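Local coordinates for protein uroporphyrinogen-III synthetase (Pseudomonas syringae pv. tomato, PDB 3RE1) that probably catalyses the cyclization of the linear tetrapyrrole hydroxymethylbilane to the macrocycle uroporphyrinogen III, with loss of water, at residues Tyr67-Val72 with Ser142-Met147; Leu197-Gly202 with Leu224-Pro229; Leu17-Pro22 with Ile38-Leu43; Arg148-Arg153 with Leu172-Leu177. All blocks are in the same frame, centred on the assembly; numbering follows the deposited sequence.

Contact 1 of 4, residues Tyr67-Val72 with Ser142-Met147; sequences YSAVIV and SRVLIM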
loop_
_atom_site.group_PDB
_atom_site.type_symbol
_atom_site.label_atom_id
_atom_site.label_comp_id
_atom_site.label_asym_id
_atom_site.label_seq_id
_atom_site.Cartn_x
_atom_site.Cartn_y
_atom_site.Cartn_z
ATOM N N TYR A 67 11.146 15.777 -16.876
ATOM C CA TYR A 67 10.638 16.130 -15.561
ATOM C C TYR A 67 11.769 16.641 -14.678
ATOM O O TYR A 67 12.925 16.226 -14.812
ATOM C CB TYR A 67 9.964 14.903 -14.894
ATOM C CG TYR A 67 8.817 14.377 -15.730
ATOM C CD1 TYR A 67 7.526 14.868 -15.579
ATOM C CD2 TYR A 67 9.034 13.451 -16.696
ATOM C CE1 TYR A 67 6.500 14.453 -16.382
ATOM C CE2 TYR A 67 8.012 12.999 -17.492
ATOM C CZ TYR A 67 6.747 13.500 -17.349
ATOM O OH TYR A 67 5.721 13.007 -18.150
ATOM N N SER A 68 11.393 17.511 -13.750
ATOM C CA SER A 68 12.285 18.060 -12.762
ATOM C C SER A 68 12.446 17.084 -11.631
ATOM O O SER A 68 13.456 17.112 -10.942
ATOM C CB SER A 68 11.679 19.358 -12.212
ATOM O OG SER A 68 11.357 20.247 -13.269
ATOM N N ALA A 69 11.442 16.234 -11.422
ATOM C CA ALA A 69 11.488 15.268 -10.318
ATOM C C ALA A 69 10.635 14.056 -10.557
ATOM O O ALA A 69 9.597 14.145 -11.205
ATOM C CB ALA A 69 11.101 15.924 -8.978
ATOM N N VAL A 70 11.082 12.925 -10.006
ATOM C CA VAL A 70 10.366 11.679 -10.100
ATOM C C VAL A 70 10.044 11.195 -8.708
ATOM O O VAL A 70 10.942 11.062 -7.891
ATOM C CB VAL A 70 11.213 10.589 -10.767
ATOM C CG1 VAL A 70 10.515 9.246 -10.653
ATOM C CG2 VAL A 70 11.435 10.924 -12.192
ATOM N N ILE A 71 8.763 10.927 -8.457
ATOM C CA ILE A 71 8.270 10.398 -7.182
ATOM C C ILE A 71 7.786 8.954 -7.368
ATOM O O ILE A 71 7.028 8.626 -8.297
ATOM C CB ILE A 71 7.034 11.221 -6.659
ATOM C CG1 ILE A 71 7.369 12.703 -6.488
ATOM C CG2 ILE A 71 6.563 10.677 -5.342
ATOM C CD1 ILE A 71 6.160 13.636 -6.407
ATOM N N VAL A 72 8.209 8.085 -6.477
ATOM C CA VAL A 72 7.805 6.674 -6.537
ATOM C C VAL A 72 7.041 6.362 -5.233
ATOM O O VAL A 72 7.509 6.609 -4.131
ATOM C CB VAL A 72 9.027 5.765 -6.687
ATOM C CG1 VAL A 72 8.619 4.291 -6.799
ATOM C CG2 VAL A 72 9.823 6.171 -7.898
ATOM N N SER A 142 7.904 23.626 -14.327
ATOM C CA SER A 142 8.455 22.338 -13.964
ATOM C C SER A 142 7.335 21.291 -13.684
ATOM O O SER A 142 6.227 21.636 -13.214
ATOM C CB SER A 142 9.416 22.506 -12.771
ATOM O OG SER A 142 8.737 22.769 -11.562
ATOM N N ARG A 143 7.600 20.039 -14.054
ATOM C CA ARG A 143 6.642 18.962 -13.907
ATOM C C ARG A 143 7.247 17.814 -13.100
ATOM O O ARG A 143 8.443 17.699 -12.979
ATOM C CB ARG A 143 6.176 18.448 -15.274
ATOM C CG ARG A 143 5.807 19.522 -16.259
ATOM C CD ARG A 143 4.311 19.752 -16.389
ATOM N NE ARG A 143 3.605 18.596 -16.948
ATOM C CZ ARG A 143 2.295 18.554 -17.165
ATOM N NH1 ARG A 143 1.514 19.599 -16.895
ATOM N NH2 ARG A 143 1.761 17.460 -17.654
ATOM N N VAL A 144 6.406 16.966 -12.535
ATOM C CA VAL A 144 6.909 15.824 -11.792
ATOM C C VAL A 144 6.247 14.564 -12.299
ATOM O O VAL A 144 5.099 14.597 -12.726
ATOM C CB VAL A 144 6.648 15.939 -10.301
ATOM C CG1 VAL A 144 7.256 17.204 -9.763
ATOM C CG2 VAL A 144 5.146 15.912 -10.042
ATOM N N LEU A 145 6.984 13.462 -12.295
ATOM C CA LEU A 145 6.437 12.204 -12.797
ATOM C C LEU A 145 6.247 11.320 -11.613
ATOM O O LEU A 145 7.141 11.221 -10.767
ATOM C CB LEU A 145 7.397 11.515 -13.780
ATOM C CG LEU A 145 6.893 10.190 -14.359
ATOM C CD1 LEU A 145 5.615 10.389 -15.149
ATOM C CD2 LEU A 145 7.892 9.673 -15.274
ATOM N N ILE A 146 5.081 10.698 -11.522
ATOM C CA ILE A 146 4.775 9.851 -10.360
ATOM C C ILE A 146 4.586 8.442 -10.868
ATOM O O ILE A 146 3.730 8.172 -11.751
ATOM C CB ILE A 146 3.478 10.329 -9.603
ATOM C CG1 ILE A 146 3.755 11.665 -8.921
ATOM C CG2 ILE A 146 3.023 9.300 -8.585
ATOM C CD1 ILE A 146 2.527 12.384 -8.354
ATOM N N MET A 147 5.409 7.541 -10.350
ATOM C CA MET A 147 5.314 6.138 -10.757
ATOM C C MET A 147 4.541 5.387 -9.681
ATOM O O MET A 147 4.878 5.436 -8.484
ATOM C CB MET A 147 6.706 5.575 -10.973
ATOM C CG MET A 147 7.376 6.169 -12.218
ATOM S SD MET A 147 8.980 5.509 -12.558
ATOM C CE MET A 147 9.676 6.856 -13.466
HETATM O O HOH W 1 10.444 19.794 -15.655
#
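Tyr67 lays one face of its ring over Leu145, whose CB sits 3.7 Å from the ring centroid and almost on the ring normal, a textbook CH-pi contact. Leu145 has CG anti to its backbone N (chi1 -180°), and its two methyls lie under that same face, CD2 below CE2 and CD1 below CZ and OH. The ring's outer end is tethered from outside the pair: Asp168 takes a weak hydrogen bond from Tyr67 OH and a salt bridge from Arg143 NH2.

The third main contributor, Ile71, points to the other face of the sheet and lies alongside Ile146, with Ile71 CD1 4.0 Å from Ile146 CG1. Helix 155-162 packs against Ile71 there through Leu156 and Leu160.

Between these two layers runs a parallel ladder. Leu145 N donates to Ala69 O at 2.9 Å, Leu145 O accepts from Ile71 N at 2.8 Å, and Ile71 O receives Met147 N at 2.8 Å, so that Leu145 and Ile71 each spend both N-H and C=O on the seam. At the amino-terminal end of the pair Ser68 N reaches Arg143 O at 3.1 Å, and a water joins Ser68 OG to Arg143 N. The chemistry implies a buried seam whose peptide groups are paired within the sheet and whose side chains are apolar on both faces, with polar and charged groups confined to the end where the strands begin.

Contact 2 of 4, residues Leu197-Gly202 with Leu224-Pro229; sequences LVVSSG and LFVPSP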
loop_
_atom_site.group_PDB
_atom_site.type_symbol
_atom_site.label_atom_id
_atom_site.label_comp_id
_atom_site.label_asym_id
_atom_site.label_seq_id
_atom_site.Cartn_x
_atom_site.Cartn_y
_atom_site.Cartn_z
ATOM N N LEU A 197 -9.663 -8.947 12.425
ATOM C CA LEU A 197 -9.491 -8.802 10.987
ATOM C C LEU A 197 -8.514 -7.695 10.693
ATOM O O LEU A 197 -8.592 -6.619 11.284
ATOM C CB LEU A 197 -10.842 -8.502 10.317
ATOM C CG LEU A 197 -11.996 -9.443 10.693
ATOM C CD1 LEU A 197 -13.354 -8.870 10.223
ATOM C CD2 LEU A 197 -11.767 -10.831 10.111
ATOM N N VAL A 198 -7.599 -7.969 9.767
ATOM C CA VAL A 198 -6.590 -6.999 9.344
ATOM C C VAL A 198 -6.594 -6.780 7.846
ATOM O O VAL A 198 -6.684 -7.733 7.084
ATOM C CB VAL A 198 -5.186 -7.433 9.722
ATOM C CG1 VAL A 198 -4.176 -6.347 9.304
ATOM C CG2 VAL A 198 -5.104 -7.676 11.233
ATOM N N VAL A 199 -6.517 -5.505 7.450
ATOM C CA VAL A 199 -6.430 -5.089 6.078
ATOM C C VAL A 199 -5.239 -4.136 5.989
ATOM O O VAL A 199 -4.907 -3.464 6.964
ATOM C CB VAL A 199 -7.685 -4.341 5.627
ATOM C CG1 VAL A 199 -8.811 -5.292 5.491
ATOM C CG2 VAL A 199 -8.004 -3.242 6.586
ATOM N N SER A 200 -4.593 -4.081 4.827
ATOM C CA SER A 200 -3.410 -3.258 4.693
ATOM C C SER A 200 -3.594 -2.052 3.768
ATOM O O SER A 200 -2.729 -1.176 3.734
ATOM C CB SER A 200 -2.254 -4.108 4.208
ATOM O OG SER A 200 -2.479 -4.535 2.876
ATOM N N SER A 201 -4.709 -2.004 3.033
ATOM C CA SER A 201 -4.999 -0.894 2.131
ATOM C C SER A 201 -6.489 -0.634 2.067
ATOM O O SER A 201 -7.289 -1.396 2.605
ATOM C CB SER A 201 -4.500 -1.216 0.714
ATOM O OG SER A 201 -5.140 -2.369 0.171
ATOM N N GLY A 202 -6.862 0.440 1.387
ATOM C CA GLY A 202 -8.248 0.742 1.214
ATOM C C GLY A 202 -8.866 -0.256 0.239
ATOM O O GLY A 202 -9.962 -0.773 0.476
ATOM N N LEU A 224 -11.519 -4.677 13.696
ATOM C CA LEU A 224 -10.960 -4.480 12.380
ATOM C C LEU A 224 -9.753 -3.553 12.439
ATOM O O LEU A 224 -9.888 -2.375 12.795
ATOM C CB LEU A 224 -12.034 -3.937 11.433
ATOM C CG LEU A 224 -11.552 -3.502 10.047
ATOM C CD1 LEU A 224 -11.005 -4.690 9.296
ATOM C CD2 LEU A 224 -12.690 -2.813 9.306
ATOM N N PHE A 225 -8.594 -4.080 12.057
ATOM C CA PHE A 225 -7.340 -3.325 12.082
ATOM C C PHE A 225 -6.966 -2.661 10.727
ATOM O O PHE A 225 -6.470 -3.310 9.791
ATOM C CB PHE A 225 -6.206 -4.247 12.553
ATOM C CG PHE A 225 -6.360 -4.713 13.972
ATOM C CD1 PHE A 225 -7.174 -5.800 14.271
ATOM C CD2 PHE A 225 -5.732 -4.024 15.020
ATOM C CE1 PHE A 225 -7.353 -6.206 15.588
ATOM C CE2 PHE A 225 -5.897 -4.403 16.327
ATOM C CZ PHE A 225 -6.708 -5.511 16.626
ATOM N N VAL A 226 -7.229 -1.362 10.643
ATOM C CA VAL A 226 -7.006 -0.592 9.435
ATOM C C VAL A 226 -5.693 0.170 9.508
ATOM O O VAL A 226 -5.283 0.616 10.585
ATOM C CB VAL A 226 -8.151 0.392 9.221
ATOM C CG1 VAL A 226 -9.431 -0.369 9.369
ATOM C CG2 VAL A 226 -8.076 1.565 10.227
ATOM N N PRO A 227 -5.027 0.348 8.360
ATOM C CA PRO A 227 -3.729 1.006 8.284
ATOM C C PRO A 227 -3.755 2.510 8.518
ATOM O O PRO A 227 -2.738 3.076 8.935
ATOM C CB PRO A 227 -3.274 0.706 6.846
ATOM C CG PRO A 227 -4.190 -0.355 6.337
ATOM C CD PRO A 227 -5.474 -0.067 7.021
ATOM N N SER A 228 -4.892 3.171 8.264
ATOM C CA SER A 228 -4.938 4.628 8.391
ATOM C C SER A 228 -6.328 5.216 8.600
ATOM O O SER A 228 -7.325 4.508 8.511
ATOM C CB SER A 228 -4.304 5.242 7.156
ATOM O OG SER A 228 -5.067 4.901 6.000
ATOM N N PRO A 229 -6.406 6.529 8.904
ATOM C CA PRO A 229 -7.705 7.128 9.135
ATOM C C PRO A 229 -8.519 7.031 7.855
ATOM O O PRO A 229 -9.687 6.719 7.879
ATOM C CB PRO A 229 -7.349 8.556 9.497
ATOM C CG PRO A 229 -6.063 8.393 10.178
ATOM C CD PRO A 229 -5.346 7.476 9.267
#
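Leu197 and Phe225 meet first through the backbone: Phe225 N donates to Leu197 O at 2.7 Å in an almost straight bond (N-H...O 177°). The same carbonyl oxygen also lies at the edge of the Phe225 ring, in its plane and 3.4 Å from CD1. One step on, Val199 N gives a longer bond of 3.2 Å to Phe225 O, approaching at a tilt to the carbonyl plane.

The side chains follow this pairing. Val198 CG2 rests 3.8 Å from Phe225 CB, while on the other face Leu224 CD1 comes within 3.9 Å of Leu197 CB. Val199 places CG2 between its backbone N and carbonyl carbon (chi1 -72° for CG1), where that methyl touches Val226 CG1 and Pro227 CD. Pro227 has no N-H to extend the ladder; instead its CG abuts Ser200 O, and the CA separation widens from 4.6 Å at Val198 and Phe225 to 5.6 Å at Ser200 and Pro227.

Further out, Thr20 OG1 hydrogen-bonds Val198 O from the loop just after neighbouring strand 16-19, and Leu254, Ala257 and Leu258 of helix 251-260 cover the Phe225 side chain. Beyond the strands, Ser201 and Ser228 each occupy the N-cap position of a following helix. The two parallel strands, each followed after a short loop by a helix, belong to a five-stranded sheet of order 2-1-3-4-5, consistent with the flavodoxin-like alpha/beta domains of this family.

Contact 3 of 4, residues Leu17-Pro22 with Ile38-Leu43; sequences LLLTRP and IFSSSL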
loop_
_atom_site.group_PDB
_atom_site.type_symbol
_atom_site.label_atom_id
_atom_site.label_comp_id
_atom_site.label_asym_id
_atom_site.label_seq_id
_atom_site.Cartn_x
_atom_site.Cartn_y
_atom_site.Cartn_z
ATOM N N LEU A 17 -5.770 -13.596 14.426
ATOM C CA LEU A 17 -5.986 -12.627 13.371
ATOM C C LEU A 17 -6.153 -13.209 11.991
ATOM O O LEU A 17 -5.663 -14.288 11.705
ATOM C CB LEU A 17 -4.831 -11.642 13.378
ATOM C CG LEU A 17 -4.756 -10.917 14.716
ATOM C CD1 LEU A 17 -3.572 -10.000 14.680
ATOM C CD2 LEU A 17 -6.049 -10.122 14.978
ATOM N N LEU A 18 -6.869 -12.484 11.145
ATOM C CA LEU A 18 -7.023 -12.835 9.746
ATOM C C LEU A 18 -6.185 -11.785 9.033
ATOM O O LEU A 18 -6.195 -10.629 9.441
ATOM C CB LEU A 18 -8.477 -12.671 9.309
ATOM C CG LEU A 18 -8.962 -13.459 8.077
ATOM C CD1 LEU A 18 -10.023 -12.661 7.335
ATOM C CD2 LEU A 18 -7.856 -13.739 7.139
ATOM N N LEU A 19 -5.439 -12.192 8.007
ATOM C CA LEU A 19 -4.552 -11.303 7.269
ATOM C C LEU A 19 -5.025 -11.365 5.864
ATOM O O LEU A 19 -5.295 -12.448 5.346
ATOM C CB LEU A 19 -3.108 -11.752 7.345
ATOM C CG LEU A 19 -2.504 -11.905 8.746
ATOM C CD1 LEU A 19 -1.030 -12.346 8.647
ATOM C CD2 LEU A 19 -2.593 -10.637 9.484
ATOM N N THR A 20 -5.147 -10.186 5.249
ATOM C CA THR A 20 -5.678 -10.084 3.894
ATOM C C THR A 20 -4.744 -9.567 2.791
ATOM O O THR A 20 -5.108 -9.574 1.604
ATOM C CB THR A 20 -6.932 -9.231 3.888
ATOM O OG1 THR A 20 -6.578 -7.894 4.252
ATOM C CG2 THR A 20 -7.975 -9.808 4.880
ATOM N N ARG A 21 -3.535 -9.156 3.160
ATOM C CA ARG A 21 -2.596 -8.660 2.162
ATOM C C ARG A 21 -2.016 -9.756 1.227
ATOM O O ARG A 21 -2.369 -10.930 1.335
ATOM C CB ARG A 21 -1.501 -7.880 2.884
ATOM C CG ARG A 21 -0.480 -8.708 3.581
ATOM C CD ARG A 21 0.292 -7.812 4.493
ATOM N NE ARG A 21 -0.586 -7.404 5.570
ATOM C CZ ARG A 21 -0.398 -6.352 6.358
ATOM N NH1 ARG A 21 0.657 -5.573 6.201
ATOM N NH2 ARG A 21 -1.287 -6.086 7.304
ATOM N N PRO A 22 -1.135 -9.372 0.283
ATOM C CA PRO A 22 -0.489 -10.307 -0.672
ATOM C C PRO A 22 0.187 -11.495 -0.021
ATOM O O PRO A 22 0.664 -11.414 1.115
ATOM C CB PRO A 22 0.564 -9.437 -1.376
ATOM C CG PRO A 22 -0.056 -8.080 -1.359
ATOM C CD PRO A 22 -0.746 -7.973 0.005
ATOM N N ILE A 38 1.258 -15.074 18.564
ATOM C CA ILE A 38 -0.059 -14.756 18.012
ATOM C C ILE A 38 -0.300 -15.563 16.736
ATOM O O ILE A 38 0.495 -15.515 15.785
ATOM C CB ILE A 38 -0.193 -13.249 17.672
ATOM C CG1 ILE A 38 0.142 -12.380 18.881
ATOM C CG2 ILE A 38 -1.617 -12.934 17.250
ATOM C CD1 ILE A 38 -0.747 -12.450 20.081
ATOM N N PHE A 39 -1.403 -16.301 16.716
ATOM C CA PHE A 39 -1.764 -17.102 15.543
ATOM C C PHE A 39 -2.363 -16.205 14.480
ATOM O O PHE A 39 -2.811 -15.108 14.774
ATOM C CB PHE A 39 -2.773 -18.192 15.937
ATOM C CG PHE A 39 -3.313 -18.976 14.768
ATOM C CD1 PHE A 39 -2.577 -20.021 14.209
ATOM C CD2 PHE A 39 -4.557 -18.665 14.222
ATOM C CE1 PHE A 39 -3.086 -20.760 13.126
ATOM C CE2 PHE A 39 -5.080 -19.383 13.143
ATOM C CZ PHE A 39 -4.342 -20.436 12.594
ATOM N N SER A 40 -2.383 -16.674 13.246
ATOM C CA SER A 40 -3.018 -15.937 12.172
ATOM C C SER A 40 -3.242 -16.874 11.007
ATOM O O SER A 40 -2.588 -17.892 10.890
ATOM C CB SER A 40 -2.135 -14.762 11.731
ATOM O OG SER A 40 -0.980 -15.219 11.052
ATOM N N SER A 41 -4.176 -16.540 10.146
ATOM C CA SER A 41 -4.383 -17.300 8.937
ATOM C C SER A 41 -4.445 -16.302 7.789
ATOM O O SER A 41 -5.089 -15.255 7.886
ATOM C CB SER A 41 -5.680 -18.070 9.013
ATOM O OG SER A 41 -5.990 -18.613 7.735
ATOM N N SER A 42 -3.785 -16.630 6.691
ATOM C CA SER A 42 -3.744 -15.708 5.604
ATOM C C SER A 42 -4.670 -16.075 4.479
ATOM O O SER A 42 -4.647 -17.185 3.977
ATOM C CB SER A 42 -2.314 -15.567 5.110
ATOM O OG SER A 42 -1.510 -15.011 6.144
ATOM N N LEU A 43 -5.499 -15.108 4.110
ATOM C CA LEU A 43 -6.378 -15.187 2.952
ATOM C C LEU A 43 -6.098 -13.934 2.078
ATOM O O LEU A 43 -6.730 -12.892 2.265
ATOM C CB LEU A 43 -7.840 -15.204 3.401
ATOM C CG LEU A 43 -8.868 -15.051 2.279
ATOM C CD1 LEU A 43 -8.892 -16.306 1.436
ATOM C CD2 LEU A 43 -10.227 -14.803 2.845
#
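Leu17 to Leu19 and Ser40 to Ser42 pair in parallel; the axes of strand segments 17-19 and 39-42 come within 4.8 Å, at 30° to each other. The chains are laced alternately. Leu17 N makes a weak bond to Phe39 O, Ser41 N then donates to Leu17 O at 3.1 Å, Leu19 N to Ser41 O at 3.1 Å, and Leu43 N to Leu19 O at 2.9 Å. Past the last of these, the CA of Thr20 still approaches Leu43 O at 3.4 Å as a CA-H...O contact.

Side chains alternate between the two faces. Leu19, with CG anti to its carbonyl carbon (chi1 -57°), brings CD1 up to two hydroxyls on the same side of it, 3.7 Å from both Ser40 OG and Ser42 OG; a leucine methyl thus packs against serine side chains. Leu18 points to the other face, but its end comes nearer the partner strand, CD2 lying a tight 3.2 Å from Ser41 O and 4.0 Å from Leu43 CB. Ser41 OG, on that same face, is hydrogen-bonded to Arg188 NE.

The pair forms the two strands of a beta-alpha-beta crossover. Helix 23-34 connects them and packs on the Leu19 face through Ser26 and Leu29, with Ser26 OG also weakly bonded to Ser42 OG. Strand 39-42 is outermost in its parallel sheet within the chain, whereas strand 16-19 has a second neighbour in strand 196-198.

Contact 4 of 4, residues Arg148-Arg153 with Leu172-Leu177; sequences RGNEGR and LYRRYL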
loop_
_atom_site.group_PDB
_atom_site.type_symbol
_atom_site.label_atom_id
_atom_site.label_comp_id
_atom_site.label_asym_id
_atom_site.label_seq_id
_atom_site.Cartn_x
_atom_site.Cartn_y
_atom_site.Cartn_z
ATOM N N ARG A 148 3.476 4.717 -10.103
ATOM C CA ARG A 148 2.646 4.010 -9.163
ATOM C C ARG A 148 1.799 2.939 -9.835
ATOM O O ARG A 148 2.083 2.522 -10.966
ATOM C CB ARG A 148 1.752 5.015 -8.409
ATOM C CG ARG A 148 1.366 6.241 -9.186
ATOM C CD ARG A 148 0.074 6.114 -9.934
ATOM N NE ARG A 148 -0.973 6.940 -9.322
ATOM C CZ ARG A 148 -2.193 7.099 -9.830
ATOM N NH1 ARG A 148 -2.549 6.496 -10.968
ATOM N NH2 ARG A 148 -3.067 7.852 -9.202
ATOM N N GLY A 149 0.753 2.514 -9.114
ATOM C CA GLY A 149 -0.191 1.514 -9.586
ATOM C C GLY A 149 -1.143 2.027 -10.638
ATOM O O GLY A 149 -1.010 3.142 -11.123
ATOM N N ASN A 150 -2.121 1.192 -10.973
ATOM C CA ASN A 150 -3.125 1.510 -11.972
ATOM C C ASN A 150 -4.052 2.600 -11.467
ATOM O O ASN A 150 -4.816 3.196 -12.231
ATOM C CB ASN A 150 -3.933 0.261 -12.291
ATOM C CG ASN A 150 -4.606 0.349 -13.631
ATOM O OD1 ASN A 150 -5.546 -0.394 -13.912
ATOM N ND2 ASN A 150 -4.117 1.260 -14.485
ATOM N N GLU A 151 -3.969 2.857 -10.166
ATOM C CA GLU A 151 -4.799 3.853 -9.496
ATOM C C GLU A 151 -4.170 4.060 -8.118
ATOM O O GLU A 151 -3.419 3.201 -7.643
ATOM C CB GLU A 151 -6.241 3.320 -9.370
ATOM C CG GLU A 151 -6.326 1.894 -8.752
ATOM C CD GLU A 151 -7.743 1.283 -8.753
ATOM O OE1 GLU A 151 -7.918 0.171 -8.179
ATOM O OE2 GLU A 151 -8.673 1.917 -9.325
ATOM N N GLY A 152 -4.464 5.184 -7.478
ATOM C CA GLY A 152 -3.905 5.442 -6.164
ATOM C C GLY A 152 -4.441 6.718 -5.547
ATOM O O GLY A 152 -5.390 7.320 -6.060
ATOM N N ARG A 153 -3.828 7.117 -4.435
ATOM C CA ARG A 153 -4.198 8.340 -3.757
ATOM C C ARG A 153 -3.884 9.522 -4.660
ATOM O O ARG A 153 -2.806 9.590 -5.258
ATOM C CB ARG A 153 -3.423 8.484 -2.446
ATOM C CG ARG A 153 -3.121 7.181 -1.752
ATOM C CD ARG A 153 -3.903 7.051 -0.462
ATOM N NE ARG A 153 -3.426 5.899 0.303
ATOM C CZ ARG A 153 -2.524 5.965 1.291
ATOM N NH1 ARG A 153 -2.008 7.142 1.656
ATOM N NH2 ARG A 153 -2.152 4.855 1.928
ATOM N N LEU A 172 2.918 1.478 -13.405
ATOM C CA LEU A 172 3.795 0.325 -13.624
ATOM C C LEU A 172 3.185 -1.052 -13.318
ATOM O O LEU A 172 3.801 -2.083 -13.566
ATOM C CB LEU A 172 5.041 0.510 -12.781
ATOM C CG LEU A 172 5.791 1.771 -13.165
ATOM C CD1 LEU A 172 6.894 2.064 -12.145
ATOM C CD2 LEU A 172 6.357 1.607 -14.560
ATOM N N TYR A 173 1.984 -1.066 -12.755
ATOM C CA TYR A 173 1.330 -2.322 -12.401
ATOM C C TYR A 173 -0.133 -2.138 -12.012
ATOM O O TYR A 173 -0.653 -1.012 -11.959
ATOM C CB TYR A 173 2.072 -3.003 -11.265
ATOM C CG TYR A 173 2.067 -2.197 -10.012
ATOM C CD1 TYR A 173 0.985 -2.238 -9.133
ATOM C CD2 TYR A 173 3.131 -1.368 -9.708
ATOM C CE1 TYR A 173 0.972 -1.457 -7.969
ATOM C CE2 TYR A 173 3.132 -0.582 -8.547
ATOM C CZ TYR A 173 2.056 -0.630 -7.685
ATOM O OH TYR A 173 2.106 0.121 -6.532
ATOM N N ARG A 174 -0.780 -3.263 -11.737
ATOM C CA ARG A 174 -2.193 -3.299 -11.428
ATOM C C ARG A 174 -2.396 -4.241 -10.253
ATOM O O ARG A 174 -1.546 -5.128 -9.981
ATOM C CB ARG A 174 -2.971 -3.802 -12.656
ATOM C CG ARG A 174 -4.486 -3.831 -12.521
ATOM C CD ARG A 174 -5.145 -3.779 -13.916
ATOM N NE ARG A 174 -6.615 -3.805 -13.857
ATOM C CZ ARG A 174 -7.363 -4.899 -14.031
ATOM N NH1 ARG A 174 -6.790 -6.080 -14.275
ATOM N NH2 ARG A 174 -8.689 -4.811 -13.961
ATOM N N ARG A 175 -3.518 -4.048 -9.552
ATOM C CA ARG A 175 -3.864 -4.901 -8.424
ATOM C C ARG A 175 -5.241 -5.545 -8.580
ATOM O O ARG A 175 -6.205 -4.894 -9.008
ATOM C CB ARG A 175 -3.747 -4.128 -7.121
ATOM C CG ARG A 175 -2.305 -3.997 -6.666
ATOM C CD ARG A 175 -2.206 -3.342 -5.314
ATOM N NE ARG A 175 -0.863 -3.477 -4.760
ATOM C CZ ARG A 175 -0.454 -2.938 -3.610
ATOM N NH1 ARG A 175 -1.293 -2.223 -2.860
ATOM N NH2 ARG A 175 0.807 -3.124 -3.204
ATOM N N TYR A 176 -5.305 -6.837 -8.259
ATOM C CA TYR A 176 -6.534 -7.602 -8.395
ATOM C C TYR A 176 -6.809 -8.472 -7.159
ATOM O O TYR A 176 -5.969 -8.587 -6.249
ATOM C CB TYR A 176 -6.483 -8.467 -9.665
ATOM C CG TYR A 176 -5.387 -9.510 -9.648
ATOM C CD1 TYR A 176 -5.392 -10.532 -8.711
ATOM C CD2 TYR A 176 -4.338 -9.463 -10.556
ATOM C CE1 TYR A 176 -4.396 -11.473 -8.671
ATOM C CE2 TYR A 176 -3.327 -10.413 -10.524
ATOM C CZ TYR A 176 -3.371 -11.413 -9.582
ATOM O OH TYR A 176 -2.389 -12.362 -9.537
ATOM N N LEU A 177 -8.001 -9.076 -7.156
ATOM C CA LEU A 177 -8.479 -9.956 -6.087
ATOM C C LEU A 177 -8.300 -11.411 -6.470
ATOM O O LEU A 177 -9.070 -11.929 -7.284
ATOM C CB LEU A 177 -9.965 -9.726 -5.838
ATOM C CG LEU A 177 -10.635 -10.686 -4.843
ATOM C CD1 LEU A 177 -10.281 -10.321 -3.395
ATOM C CD2 LEU A 177 -12.133 -10.673 -5.055
#
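Tyr173 meets Gly149 because its first torsion (chi1 63°) sets CG between the backbone N and the carbonyl carbon, carrying the ring back against Gly149. Gly149 CA then rides over one face of that ring, 3.8 Å from its centroid and 20° off the normal, a CH-pi contact displaced toward CE1 and CZ. A second pair is aligned by a different torsion: Asn150 and Arg174 both hold CG anti to the backbone N, so the two side chains run side by side and point the same way. Asn150 OD1 lies 3.4 Å from Arg174 CD and in the plane of the guanidinium, at its edge, though the amide and guanidinium planes stand 78° apart.

One backbone bond ties the segments, from Leu172 N to Arg148 O at 2.8 Å. Asn150 N comes equally near to Tyr173 O, but the angle is too poor for a hydrogen bond.

The strand that carries Tyr173 and Arg174, 166-176, is long and pairs antiparallel with strand 47-50; in this family such a two-stranded ladder connects the two alpha/beta domains, and the cleft between them is thought to take up the substrate. Residues 149-153, just past the end of strand 143-148, lead to helix 155-162. Pro76 and Ala77 of helix 75-88 also pack against Tyr173. Arg148 CB points away from 172-177, and its bent chain folds back over its own loop, where a face of the guanidinium lies against the backbone of Glu151 and Gly152; NH2 forms a salt bridge with Glu154, and Tyr169 supplies a cation-pi partner.

In the fold
From the N terminus, contact 3 comes first, closing the short loop through helix 23-34. The chain then enters the mixed sheet through outermost strand 47-50, and contact 1 closes a loop there of about 70 residues. Contact 4 follows, joining the loop after strand 143-148 to residues 172-174 of strand 166-176, with helix 155-162 between; along that strand the chain returns. Contact 2 closes last, back in the parallel sheet. The four run in series, none enclosing or crossing another. Contacts 1 and 4 touch, Met147 against Leu172; contacts 2 and 3 share a sheet through neighbouring strands 196-198 and 16-19. Contacts 1 and 2, with centres 29 Å apart, belong to different sheets.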